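Local coordinates for protein Na Glutathione S-transferase 2 (Necator americanus, PDB 2ON5) that binds glutathione and probably catalyses its conjugation to electrophilic compounds, as glutathione S-transferases do, at residues I18-A23 / L160-S165; D44-P47 / P52-E55; K131-M136 / P179-H184; S143-G146 / G150-V153; E186-R189 / A193-K196. All coordinates share one frame; numbering follows the deposited sequence.

Interaction 1. Residues I18-A23 / L160-S165; sequences IRQIFA and LAEHTS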
loop_
_atom_site.group_PDB
_atom_site.type_symbol
_atom_site.label_atom_id
_atom_site.label_comp_id
_atom_site.label_asym_id
_atom_site.label_seq_id
_atom_site.Cartn_x
_atom_site.Cartn_y
_atom_site.Cartn_z
ATOM N N ILE A 18 2.015 13.173 6.257
ATOM C CA ILE A 18 1.233 14.059 5.370
ATOM C C ILE A 18 1.349 15.493 5.900
ATOM O O ILE A 18 1.590 16.453 5.142
ATOM C CB ILE A 18 -0.247 13.624 5.309
ATOM C CG1 ILE A 18 -0.405 12.284 4.569
ATOM C CG2 ILE A 18 -1.125 14.706 4.666
ATOM C CD1 ILE A 18 -1.620 11.459 5.079
ATOM N N ARG A 19 1.196 15.642 7.209
ATOM C CA ARG A 19 1.403 16.959 7.815
ATOM C C ARG A 19 2.832 17.483 7.505
ATOM O O ARG A 19 3.048 18.694 7.404
ATOM C CB ARG A 19 1.177 16.921 9.327
ATOM C CG ARG A 19 -0.208 16.462 9.744
ATOM C CD ARG A 19 -0.472 16.773 11.226
ATOM N NE ARG A 19 -1.708 16.170 11.700
ATOM C CZ ARG A 19 -1.769 15.109 12.491
ATOM N NH1 ARG A 19 -0.646 14.507 12.846
ATOM N NH2 ARG A 19 -2.952 14.638 12.893
ATOM N N GLN A 20 3.792 16.576 7.388
ATOM C CA GLN A 20 5.193 16.986 7.190
ATOM C C GLN A 20 5.436 17.329 5.737
ATOM O O GLN A 20 6.276 18.153 5.450
ATOM C CB GLN A 20 6.192 15.934 7.693
ATOM C CG GLN A 20 6.171 15.878 9.245
ATOM C CD GLN A 20 7.020 14.780 9.856
ATOM O OE1 GLN A 20 6.915 14.503 11.059
ATOM N NE2 GLN A 20 7.857 14.133 9.037
ATOM N N ILE A 21 4.705 16.687 4.840
ATOM C CA ILE A 21 4.728 17.095 3.419
ATOM C C ILE A 21 4.237 18.544 3.288
ATOM O O ILE A 21 4.872 19.371 2.604
ATOM C CB ILE A 21 3.889 16.173 2.549
ATOM C CG1 ILE A 21 4.559 14.781 2.473
ATOM C CG2 ILE A 21 3.648 16.845 1.159
ATOM C CD1 ILE A 21 3.622 13.640 1.918
ATOM N N PHE A 22 3.135 18.866 3.968
ATOM C CA PHE A 22 2.621 20.257 3.918
ATOM C C PHE A 22 3.640 21.251 4.455
ATOM O O PHE A 22 3.826 22.331 3.880
ATOM C CB PHE A 22 1.305 20.424 4.692
ATOM C CG PHE A 22 0.089 19.889 3.991
ATOM C CD1 PHE A 22 -0.303 20.385 2.752
ATOM C CD2 PHE A 22 -0.715 18.926 4.611
ATOM C CE1 PHE A 22 -1.434 19.907 2.115
ATOM C CE2 PHE A 22 -1.893 18.457 3.982
ATOM C CZ PHE A 22 -2.236 18.942 2.733
ATOM N N ALA A 23 4.272 20.907 5.580
ATOM C CA ALA A 23 5.310 21.751 6.180
ATOM C C ALA A 23 6.476 21.981 5.237
ATOM O O ALA A 23 6.900 23.110 5.056
ATOM C CB ALA A 23 5.797 21.145 7.508
ATOM N N LEU A 160 9.729 6.791 7.514
ATOM C CA LEU A 160 10.696 6.093 8.374
ATOM C C LEU A 160 11.217 6.939 9.552
ATOM O O LEU A 160 11.254 6.445 10.706
ATOM C CB LEU A 160 11.866 5.522 7.557
ATOM C CG LEU A 160 12.872 4.689 8.346
ATOM C CD1 LEU A 160 12.235 3.400 8.876
ATOM C CD2 LEU A 160 14.112 4.435 7.489
ATOM N N ALA A 161 11.671 8.160 9.261
ATOM C CA ALA A 161 12.205 9.079 10.298
ATOM C C ALA A 161 11.148 9.326 11.384
ATOM O O ALA A 161 11.436 9.312 12.605
ATOM C CB ALA A 161 12.641 10.431 9.659
ATOM N N GLU A 162 9.912 9.543 10.951
ATOM C CA GLU A 162 8.802 9.772 11.914
ATOM C C GLU A 162 8.557 8.544 12.796
ATOM O O GLU A 162 8.486 8.660 14.011
ATOM C CB GLU A 162 7.516 10.223 11.202
ATOM C CG GLU A 162 6.290 10.373 12.097
ATOM C CD GLU A 162 6.520 11.269 13.314
ATOM O OE1 GLU A 162 7.142 12.349 13.191
ATOM O OE2 GLU A 162 6.029 10.900 14.386
ATOM N N HIS A 163 8.465 7.372 12.176
ATOM C CA HIS A 163 8.268 6.150 12.934
ATOM C C HIS A 163 9.389 5.922 13.925
ATOM O O HIS A 163 9.137 5.752 15.136
ATOM C CB HIS A 163 8.175 4.909 12.016
ATOM C CG HIS A 163 8.140 3.632 12.795
ATOM N ND1 HIS A 163 9.209 2.761 12.861
ATOM C CD2 HIS A 163 7.188 3.126 13.611
ATOM C CE1 HIS A 163 8.901 1.757 13.667
ATOM N NE2 HIS A 163 7.685 1.961 14.142
ATOM N N THR A 164 10.628 5.866 13.428
ATOM C CA THR A 164 11.722 5.474 14.316
ATOM C C THR A 164 11.915 6.462 15.467
ATOM O O THR A 164 12.092 6.046 16.626
ATOM C CB THR A 164 13.049 5.242 13.586
ATOM O OG1 THR A 164 13.523 6.467 13.011
ATOM C CG2 THR A 164 12.900 4.178 12.498
ATOM N N SER A 165 11.846 7.754 15.151
ATOM C CA SER A 165 12.029 8.791 16.171
ATOM C C SER A 165 10.907 8.746 17.202
ATOM O O SER A 165 11.134 8.948 18.416
ATOM C CB SER A 165 12.126 10.185 15.535
ATOM O OG SER A 165 10.880 10.586 14.989
#
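Gln20 and Glu162 lie on two helices that stand well apart, their CA atoms, the nearest pair across the two segments, being 9.3 Å from each other. The contact is made by two long polar side chains that reach across the gap. Gln20 sends an extended chain from helix 16-25 toward helix 155-168. Glu162 comes the other way with CG anti to its backbone N and a bend at chi2 (53°), which turns its carboxylate across the amide. The two side chains cross at about a right angle, and amide and carboxylate planes are turned 71° apart. The amide end of Gln20 comes against Glu162 OE1, the atom modelled as Gln20 OE1 being 3.0 Å from it, with the orientation of the amide uncertain. The two helices belong to different halves of the glutathione S-transferase fold: 16-25 is the first helix of the thioredoxin-like N-terminal domain, and 155-168 runs through the all-helical C-terminal domain. Their meeting is therefore a buried piece of the interdomain interface. Both oxygens of the carboxylate are also gripped by arginines, OE1 by Arg201 and OE2 by Arg12, in salt bridges that would favour a charged Glu162 despite its burial. Further along helix 155-168, Ser165 OG donates to Ala161 O over 2.8 Å. That oxygen also accepts from Ser165 N at 3.0 Å, and the two donors reach it from opposite faces of the carbonyl plane.

Interaction 2. Residues D44-P47 / P52-E55; sequences DEMP and PVLE. With EDO (1,2-ethanediol), chain U.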
loop_
_atom_site.group_PDB
_atom_site.type_symbol
_atom_site.label_atom_id
_atom_site.label_comp_id
_atom_site.label_asym_id
_atom_site.label_seq_id
_atom_site.Cartn_x
_atom_site.Cartn_y
_atom_site.Cartn_z
ATOM N N ASP A 44 -19.285 7.651 8.766
ATOM C CA ASP A 44 -20.041 7.577 7.506
ATOM C C ASP A 44 -19.757 8.721 6.527
ATOM O O ASP A 44 -20.186 8.683 5.356
ATOM C CB ASP A 44 -21.537 7.470 7.790
ATOM C CG ASP A 44 -21.928 6.106 8.331
ATOM O OD1 ASP A 44 -21.057 5.211 8.504
ATOM O OD2 ASP A 44 -23.121 5.939 8.611
ATOM N N GLU A 45 -19.067 9.745 7.010
ATOM C CA GLU A 45 -18.633 10.871 6.162
ATOM C C GLU A 45 -17.471 10.502 5.209
ATOM O O GLU A 45 -17.225 11.210 4.224
ATOM C CB GLU A 45 -18.171 12.042 7.039
ATOM C CG GLU A 45 -19.227 12.615 7.963
ATOM C CD GLU A 45 -18.643 13.648 8.891
ATOM O OE1 GLU A 45 -17.563 14.181 8.562
ATOM O OE2 GLU A 45 -19.226 13.905 9.957
ATOM N N MET A 46 -16.765 9.424 5.539
ATOM C CA MET A 46 -15.486 9.083 4.920
ATOM C C MET A 46 -15.661 7.950 3.904
ATOM O O MET A 46 -16.456 7.031 4.135
ATOM C CB MET A 46 -14.467 8.669 5.994
ATOM C CG MET A 46 -14.250 9.741 7.111
ATOM S SD MET A 46 -14.100 11.441 6.499
ATOM C CE MET A 46 -14.076 12.342 8.064
ATOM N N PRO A 47 -14.912 8.017 2.789
ATOM C CA PRO A 47 -15.043 7.067 1.658
ATOM C C PRO A 47 -15.009 5.595 2.081
ATOM O O PRO A 47 -15.772 4.791 1.551
ATOM C CB PRO A 47 -13.817 7.399 0.790
ATOM C CG PRO A 47 -13.640 8.861 0.992
ATOM C CD PRO A 47 -13.877 9.032 2.509
ATOM N N PRO A 52 -6.737 8.605 7.949
ATOM C CA PRO A 52 -6.931 10.008 7.527
ATOM C C PRO A 52 -7.699 10.184 6.213
ATOM O O PRO A 52 -7.685 9.290 5.345
ATOM C CB PRO A 52 -5.492 10.527 7.373
ATOM C CG PRO A 52 -4.704 9.252 6.889
ATOM C CD PRO A 52 -5.351 8.133 7.721
ATOM N N VAL A 53 -8.344 11.341 6.058
ATOM C CA VAL A 53 -8.938 11.719 4.772
ATOM C C VAL A 53 -8.536 13.155 4.455
ATOM O O VAL A 53 -8.628 14.043 5.333
ATOM C CB VAL A 53 -10.489 11.601 4.779
ATOM C CG1 VAL A 53 -11.131 12.173 3.473
ATOM C CG2 VAL A 53 -10.892 10.162 4.976
ATOM N N LEU A 54 -8.084 13.353 3.213
ATOM C CA LEU A 54 -7.751 14.675 2.690
ATOM C C LEU A 54 -8.964 15.230 1.931
ATOM O O LEU A 54 -9.638 14.500 1.211
ATOM C CB LEU A 54 -6.525 14.623 1.741
ATOM C CG LEU A 54 -6.091 15.952 1.067
ATOM C CD1 LEU A 54 -5.389 16.874 2.077
ATOM C CD2 LEU A 54 -5.197 15.748 -0.146
ATOM N N GLU A 55 -9.233 16.521 2.090
ATOM C CA GLU A 55 -10.127 17.217 1.169
ATOM C C GLU A 55 -9.354 18.268 0.414
ATOM O O GLU A 55 -8.607 19.043 1.017
ATOM C CB GLU A 55 -11.312 17.855 1.887
ATOM C CG GLU A 55 -12.447 16.898 2.064
ATOM C CD GLU A 55 -13.682 17.519 2.719
ATOM O OE1 GLU A 55 -13.937 18.726 2.539
ATOM O OE2 GLU A 55 -14.386 16.780 3.420
HETATM C C1 EDO U . -18.439 9.840 1.313
HETATM O O1 EDO U . -17.041 9.570 1.426
HETATM C C2 EDO U . -19.180 9.066 2.396
HETATM O O2 EDO U . -20.010 9.991 3.114
#
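Apolar packing joins Met46 and Pro47 to Val53, and a single methyl, Val53 CG2, does most of the touching. It meets Met46 SD at 3.8 Å, with Met46 CB and CG at slightly greater range, so the methyl rests against the bent part of the thioether chain rather than its end. The bend at Met46 chi2 (-44°) folds the sulfur back over the strand residue. From the proline ring only CD reaches the valine, 4.0 Å from Val53 CG2. In Val53 this methyl lies anti to the carbonyl carbon, which directs it at the loop.

The polar interactions are of another kind and involve the loop backbone with an ethanediol, probably from the crystallisation liquor. Its O2 donates to Asp44 O at 2.6 Å, and its O1 makes a weak bond of 3.2 Å to Glu45 O; Gln60 NE2 is a further partner of the diol.

Backbone hydrogen bonding places the strand in the sheet: Val53 pairs with Thr7 of strand 4-9. Pro52, just before strand 53-56, follows a cis peptide bond and touches glutathione. A cis-proline at the start of this strand is a hallmark of the thioredoxin fold, and Met46 also packs on Trp39, another residue of the glutathione pocket. Between the segments themselves the cohesion is therefore that of thioether chain, proline ring and valine methyl in van der Waals contact, which imposes little directional preference.

Interaction 3. Residues K131-M136 / P179-H184; sequences KFFGFM and PEIKAH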
loop_
_atom_site.group_PDB
_atom_site.type_symbol
_atom_site.label_atom_id
_atom_site.label_comp_id
_atom_site.label_asym_id
_atom_site.label_seq_id
_atom_site.Cartn_x
_atom_site.Cartn_y
_atom_site.Cartn_z
ATOM N N LYS A 131 14.487 -7.224 10.744
ATOM C CA LYS A 131 14.283 -7.546 9.318
ATOM C C LYS A 131 14.126 -6.255 8.536
ATOM O O LYS A 131 14.805 -6.051 7.536
ATOM C CB LYS A 131 13.024 -8.392 9.100
ATOM C CG LYS A 131 13.107 -9.857 9.598
ATOM C CD LYS A 131 11.749 -10.590 9.476
ATOM C CE LYS A 131 10.714 -10.034 10.459
ATOM N NZ LYS A 131 9.345 -10.607 10.232
ATOM N N PHE A 132 13.224 -5.388 9.007
ATOM C CA PHE A 132 12.870 -4.182 8.250
ATOM C C PHE A 132 14.048 -3.222 8.075
ATOM O O PHE A 132 14.369 -2.832 6.939
ATOM C CB PHE A 132 11.650 -3.497 8.856
ATOM C CG PHE A 132 11.281 -2.200 8.175
ATOM C CD1 PHE A 132 11.152 -1.045 8.913
ATOM C CD2 PHE A 132 11.082 -2.147 6.794
ATOM C CE1 PHE A 132 10.844 0.160 8.292
ATOM C CE2 PHE A 132 10.736 -0.956 6.163
ATOM C CZ PHE A 132 10.627 0.206 6.917
ATOM N N PHE A 133 14.703 -2.880 9.196
ATOM C CA PHE A 133 15.851 -1.963 9.196
ATOM C C PHE A 133 17.001 -2.550 8.374
ATOM O O PHE A 133 17.856 -1.824 7.864
ATOM C CB PHE A 133 16.333 -1.684 10.623
ATOM C CG PHE A 133 15.419 -0.780 11.447
ATOM C CD1 PHE A 133 14.155 -0.401 10.996
ATOM C CD2 PHE A 133 15.854 -0.314 12.688
ATOM C CE1 PHE A 133 13.359 0.408 11.791
ATOM C CE2 PHE A 133 15.044 0.465 13.511
ATOM C CZ PHE A 133 13.810 0.840 13.054
ATOM N N GLY A 134 17.040 -3.875 8.269
ATOM C CA GLY A 134 18.048 -4.552 7.435
ATOM C C GLY A 134 17.863 -4.206 5.962
ATOM O O GLY A 134 18.834 -3.945 5.256
ATOM N N PHE A 135 16.618 -4.198 5.489
ATOM C CA PHE A 135 16.343 -3.779 4.112
ATOM C C PHE A 135 16.579 -2.285 3.885
ATOM O O PHE A 135 17.068 -1.894 2.833
ATOM C CB PHE A 135 14.944 -4.200 3.662
ATOM C CG PHE A 135 14.732 -5.698 3.670
ATOM C CD1 PHE A 135 13.715 -6.268 4.420
ATOM C CD2 PHE A 135 15.579 -6.532 2.959
ATOM C CE1 PHE A 135 13.517 -7.672 4.433
ATOM C CE2 PHE A 135 15.396 -7.933 2.975
ATOM C CZ PHE A 135 14.363 -8.494 3.713
ATOM N N MET A 136 16.227 -1.464 4.866
ATOM C CA MET A 136 16.424 -0.006 4.790
ATOM C C MET A 136 17.911 0.358 4.709
ATOM O O MET A 136 18.299 1.257 3.963
ATOM C CB MET A 136 15.747 0.694 5.974
ATOM C CG MET A 136 14.212 0.583 5.987
ATOM S SD MET A 136 13.379 1.018 4.433
ATOM C CE MET A 136 13.247 -0.551 3.579
ATOM N N PRO A 179 22.805 2.022 13.553
ATOM C CA PRO A 179 23.194 3.441 13.689
ATOM C C PRO A 179 22.849 4.269 12.436
ATOM O O PRO A 179 22.616 5.477 12.554
ATOM C CB PRO A 179 24.706 3.370 13.935
ATOM C CG PRO A 179 25.140 2.039 13.293
ATOM C CD PRO A 179 23.973 1.118 13.546
ATOM N N GLU A 180 22.827 3.615 11.271
ATOM C CA GLU A 180 22.397 4.207 9.981
ATOM C C GLU A 180 20.958 4.719 10.008
ATOM O O GLU A 180 20.613 5.714 9.342
ATOM C CB GLU A 180 22.478 3.156 8.858
ATOM C CG GLU A 180 23.883 2.605 8.602
ATOM C CD GLU A 180 24.153 1.325 9.368
ATOM O OE1 GLU A 180 23.334 0.968 10.250
ATOM O OE2 GLU A 180 25.205 0.697 9.083
ATOM N N ILE A 181 20.109 3.984 10.716
ATOM C CA ILE A 181 18.685 4.332 10.803
ATOM C C ILE A 181 18.509 5.510 11.745
ATOM O O ILE A 181 17.741 6.416 11.452
ATOM C CB ILE A 181 17.802 3.090 11.208
ATOM C CG1 ILE A 181 18.118 1.874 10.313
ATOM C CG2 ILE A 181 16.314 3.454 11.167
ATOM C CD1 ILE A 181 17.812 2.104 8.807
ATOM N N LYS A 182 19.254 5.516 12.858
ATOM C CA LYS A 182 19.331 6.727 13.686
ATOM C C LYS A 182 19.863 7.947 12.928
ATOM O O LYS A 182 19.294 9.048 13.047
ATOM C CB LYS A 182 20.147 6.490 14.958
ATOM C CG LYS A 182 19.909 7.548 16.030
ATOM C CD LYS A 182 20.550 7.136 17.348
ATOM C CE LYS A 182 20.218 8.142 18.440
ATOM N NZ LYS A 182 20.805 7.730 19.777
ATOM N N ALA A 183 20.946 7.761 12.171
ATOM C CA ALA A 183 21.522 8.847 11.387
ATOM C C ALA A 183 20.473 9.401 10.416
ATOM O O ALA A 183 20.337 10.603 10.252
ATOM C CB ALA A 183 22.765 8.361 10.605
ATOM N N HIS A 184 19.729 8.492 9.793
ATOM C CA HIS A 184 18.671 8.862 8.858
ATOM C C HIS A 184 17.580 9.699 9.514
ATOM O O HIS A 184 17.200 10.756 8.989
ATOM C CB HIS A 184 18.093 7.601 8.199
ATOM C CG HIS A 184 16.840 7.857 7.424
ATOM N ND1 HIS A 184 16.856 8.222 6.094
ATOM C CD2 HIS A 184 15.534 7.847 7.804
ATOM C CE1 HIS A 184 15.608 8.382 5.674
ATOM N NE2 HIS A 184 14.791 8.153 6.686
#
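Phe133 of helix 117-143 and Ile181 of helix 179-189 bring the two backbones closest, with their CA atoms 7.1 Å apart. Ile181 supplies most of the contact: its CG2 and CG1 both lie on the Phe133 ring, while CD1 goes on to Met136. CG2 sits over one face of that ring, 4.0 Å from the centroid and only 9° off the ring normal, which makes a well-centred CH-pi contact. CG1 lies nearer the root of the ring, 3.9 Å from Phe133 CD2. CD1 passes beyond the aromatic to Met136 CB at 3.8 Å, one helical turn later. Chi1 of Ile181 (-50°) places CG1 anti to the carbonyl carbon and CG2 anti to the backbone N, so that the two branches lie over neighbouring parts of the same phenylalanine; chi2 (-62°) then sets the course of CD1. Met136 contributes only the base of its side chain here; its outer part leads away, and its CG lies over the rim of one face of the Phe132 ring. The contact is essentially apolar, and the isoleucine acts as a branched plug between successive turns of the longer helix, a plain example of helix packing in the C-terminal domain of a glutathione S-transferase. Thr164 of helix 155-168 touches both Phe133 and Ile181, and Phe178 meets the Phe133 ring edge-to-face. Beyond this contact, Met136 also packs on Val91 of helix 82-101 and on Phe48 of the second subunit, consistent with the aromatic lock-and-key dimer contact of several classes of this family.

Interaction 4. Residues S143-G146 / G150-V153; sequences SKSG and GDSV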
loop_
_atom_site.group_PDB
_atom_site.type_symbol
_atom_site.label_atom_id
_atom_site.label_comp_id
_atom_site.label_asym_id
_atom_site.label_seq_id
_atom_site.Cartn_x
_atom_site.Cartn_y
_atom_site.Cartn_z
ATOM N N SER A 143 21.996 4.236 -2.102
ATOM C CA SER A 143 21.815 5.659 -2.391
ATOM C C SER A 143 23.073 6.466 -2.186
ATOM O O SER A 143 23.330 7.401 -2.941
ATOM C CB SER A 143 20.710 6.271 -1.508
ATOM O OG SER A 143 21.240 6.655 -0.247
ATOM N N LYS A 144 23.817 6.114 -1.134
ATOM C CA LYS A 144 24.972 6.885 -0.645
ATOM C C LYS A 144 24.672 8.374 -0.384
ATOM O O LYS A 144 25.581 9.209 -0.373
ATOM C CB LYS A 144 26.149 6.759 -1.621
ATOM C CG LYS A 144 26.571 5.324 -1.905
ATOM C CD LYS A 144 27.542 5.262 -3.073
ATOM C CE LYS A 144 26.837 5.398 -4.438
ATOM N NZ LYS A 144 26.603 6.813 -4.903
ATOM N N SER A 145 23.400 8.705 -0.167
ATOM C CA SER A 145 23.001 10.102 -0.007
ATOM C C SER A 145 22.527 10.399 1.407
ATOM O O SER A 145 22.410 11.565 1.802
ATOM C CB SER A 145 21.876 10.416 -0.968
ATOM O OG SER A 145 20.651 9.845 -0.501
ATOM N N GLY A 146 22.219 9.352 2.158
ATOM C CA GLY A 146 21.669 9.548 3.494
ATOM C C GLY A 146 20.164 9.429 3.457
ATOM O O GLY A 146 19.538 9.316 4.504
ATOM N N GLY A 150 17.492 7.945 -3.973
ATOM C CA GLY A 150 17.944 9.183 -4.607
ATOM C C GLY A 150 18.677 10.119 -3.654
ATOM O O GLY A 150 19.106 9.712 -2.553
ATOM N N ASP A 151 18.815 11.375 -4.074
ATOM C CA ASP A 151 19.696 12.312 -3.417
ATOM C C ASP A 151 18.923 13.320 -2.582
ATOM O O ASP A 151 19.534 14.143 -1.916
ATOM C CB ASP A 151 20.574 13.050 -4.455
ATOM C CG ASP A 151 21.584 12.134 -5.154
ATOM O OD1 ASP A 151 21.983 12.459 -6.293
ATOM O OD2 ASP A 151 21.995 11.111 -4.573
ATOM N N SER A 152 17.588 13.267 -2.605
ATOM C CA SER A 152 16.803 14.237 -1.849
ATOM C C SER A 152 15.652 13.574 -1.067
ATOM O O SER A 152 15.320 12.415 -1.327
ATOM C CB SER A 152 16.274 15.335 -2.787
ATOM O OG SER A 152 15.428 14.783 -3.774
ATOM N N VAL A 153 15.082 14.306 -0.105
ATOM C CA VAL A 153 14.037 13.759 0.793
ATOM C C VAL A 153 12.770 13.372 0.030
ATOM O O VAL A 153 12.332 14.095 -0.871
ATOM C CB VAL A 153 13.715 14.714 1.992
ATOM C CG1 VAL A 153 12.973 16.001 1.534
ATOM C CG2 VAL A 153 12.923 13.967 3.101
#
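Ser145 reaches across to Gly150 within the loop between helices 117-143 and 155-168, next to an ST turn at the end of the first helix. Ser145 OG donates to Gly150 O over a short 2.6 Å, lying in the carbonyl plane with a C=O...O angle of 153°. Its hydroxyl is also bonded to Tyr147 N, so this one group ties together two points of the loop. The CB of Ser145 lies alongside the same carbonyl and comes 3.7 Å from Asp151 OD2 at the more exposed margin.

The next layer is the turn itself. Ser143 OG, placed between its own backbone N and carbonyl carbon, accepts from Ser145 N at 3.0 Å in a nearly straight bond of 172°; it is further bonded to Tyr147 O and Leu140 O, the bond to Leu140 O being to the preceding turn of the same helix. Lys144, with positive phi (53°), is the first residue to leave helical geometry, and Ser145 follows it directly. Gly150, also at positive phi, offers its carbonyl O as the acceptor. Beyond these, Gly146 O receives a weak hydrogen bond from His184 ND1 of helix 179-189.

Interaction 5. Residues E186-R189 / A193-K196; sequences EKVR and ALKK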
loop_
_atom_site.group_PDB
_atom_site.type_symbol
_atom_site.label_atom_id
_atom_site.label_comp_id
_atom_site.label_asym_id
_atom_site.label_seq_id
_atom_site.Cartn_x
_atom_site.Cartn_y
_atom_site.Cartn_z
ATOM N N GLU A 186 17.797 11.555 12.099
ATOM C CA GLU A 186 18.295 12.862 12.539
ATOM C C GLU A 186 18.614 13.780 11.357
ATOM O O GLU A 186 18.421 14.980 11.467
ATOM C CB GLU A 186 19.468 12.753 13.516
ATOM C CG GLU A 186 19.034 12.151 14.866
ATOM C CD GLU A 186 20.162 12.135 15.905
ATOM O OE1 GLU A 186 19.862 11.825 17.069
ATOM O OE2 GLU A 186 21.327 12.431 15.560
ATOM N N LYS A 187 19.061 13.197 10.244
ATOM C CA LYS A 187 19.224 13.951 8.981
ATOM C C LYS A 187 17.898 14.551 8.486
ATOM O O LYS A 187 17.792 15.769 8.271
ATOM C CB LYS A 187 19.877 13.078 7.904
ATOM C CG LYS A 187 20.109 13.807 6.550
ATOM C CD LYS A 187 20.736 12.876 5.519
ATOM C CE LYS A 187 21.103 13.627 4.240
ATOM N NZ LYS A 187 22.301 14.435 4.502
ATOM N N VAL A 188 16.883 13.699 8.344
ATOM C CA VAL A 188 15.538 14.106 7.889
ATOM C C VAL A 188 14.936 15.181 8.779
ATOM O O VAL A 188 14.500 16.220 8.290
ATOM C CB VAL A 188 14.600 12.858 7.763
ATOM C CG1 VAL A 188 13.115 13.246 7.451
ATOM C CG2 VAL A 188 15.159 11.878 6.672
ATOM N N ARG A 189 14.957 14.952 10.087
ATOM C CA ARG A 189 14.301 15.837 11.054
ATOM C C ARG A 189 14.990 17.193 11.251
ATOM O O ARG A 189 14.401 18.101 11.839
ATOM C CB ARG A 189 14.086 15.100 12.382
ATOM C CG ARG A 189 12.977 14.033 12.260
ATOM C CD ARG A 189 13.058 12.935 13.338
ATOM N NE ARG A 189 13.138 13.474 14.705
ATOM C CZ ARG A 189 12.100 13.853 15.455
ATOM N NH1 ARG A 189 10.845 13.812 14.984
ATOM N NH2 ARG A 189 12.325 14.318 16.687
ATOM N N ALA A 193 12.402 23.361 7.563
ATOM C CA ALA A 193 10.929 23.452 7.660
ATOM C C ALA A 193 10.309 22.313 8.494
ATOM O O ALA A 193 9.295 22.492 9.171
ATOM C CB ALA A 193 10.286 23.531 6.274
ATOM N N LEU A 194 10.943 21.150 8.456
ATOM C CA LEU A 194 10.512 20.025 9.268
ATOM C C LEU A 194 10.893 20.239 10.734
ATOM O O LEU A 194 10.080 19.990 11.619
ATOM C CB LEU A 194 11.105 18.712 8.729
ATOM C CG LEU A 194 10.638 17.423 9.412
ATOM C CD1 LEU A 194 9.111 17.413 9.647
ATOM C CD2 LEU A 194 11.082 16.175 8.589
ATOM N N LYS A 195 12.119 20.704 10.977
ATOM C CA LYS A 195 12.585 20.963 12.353
ATOM C C LYS A 195 11.640 21.957 13.040
ATOM O O LYS A 195 11.251 21.759 14.197
ATOM C CB LYS A 195 14.009 21.504 12.345
ATOM C CG LYS A 195 14.624 21.664 13.739
ATOM C CD LYS A 195 16.063 22.114 13.627
ATOM C CE LYS A 195 16.621 22.442 15.013
ATOM N NZ LYS A 195 18.109 22.468 15.003
ATOM N N LYS A 196 11.229 22.982 12.300
ATOM C CA LYS A 196 10.290 23.969 12.837
ATOM C C LYS A 196 8.941 23.331 13.163
ATOM O O LYS A 196 8.387 23.570 14.239
ATOM C CB LYS A 196 10.113 25.142 11.869
ATOM C CG LYS A 196 9.164 26.237 12.380
ATOM C CD LYS A 196 9.269 27.455 11.488
ATOM C CE LYS A 196 8.102 28.434 11.699
ATOM N NZ LYS A 196 8.155 29.437 10.608
#
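Leu194 of helix 192-200 packs against Val188 and Arg189 near the end of helix 179-189. Its CB points toward the preceding helix, and with CG anti to the backbone N (chi1 -175°) the branch point is carried on in that direction, to 4.2 Å from Val188 O. There the two methyls part. CD2 does the work across this contact: it lies 3.4 Å from Val188 O and 3.7 Å from Val188 CG1, the valine methyl that is itself anti to its backbone N, and it also comes 4.1 Å from Arg189 CA. CD1 departs toward the other domain, where it meets Gln20 CG of helix 16-25.

A second touch is made by the Arg189 carbonyl, its O 3.4 Å from Lys195 CA and close to Lys195 CB as well. The lysine chain then runs off, extended, away from the contact. Val188 in turn is packed on Ala161 of helix 155-168, so that leucine and valine together continue the apolar core from one helix to the next. Two consecutive helices folded closely together by a very short connection are thus joined here, within the all-helical C-terminal domain of the glutathione S-transferase fold.

Overall arrangement
Interaction 1 joins the two domains, its centre about 5 Å from the centre of the chain. Interaction 2, nested along the chain inside the loop that interaction 1 closes, belongs to the thioredoxin-like domain; its centre is 20 Å from that of interaction 1. It carries the pocket proline, and packing of Phe22 on Leu54 and Ile18 on Pro52 links it to the interdomain contact. Interactions 3, 4 and 5 lie in the helical domain, their centres 28 to 33 Å from interaction 2. Interactions 3 and 5 share helix 179-189, and along the chain interaction 4 is nested inside the loop closed by interaction 3. Helix 155-168 touches both interaction 3 and interaction 5, so the interdomain contact runs directly into the helical core.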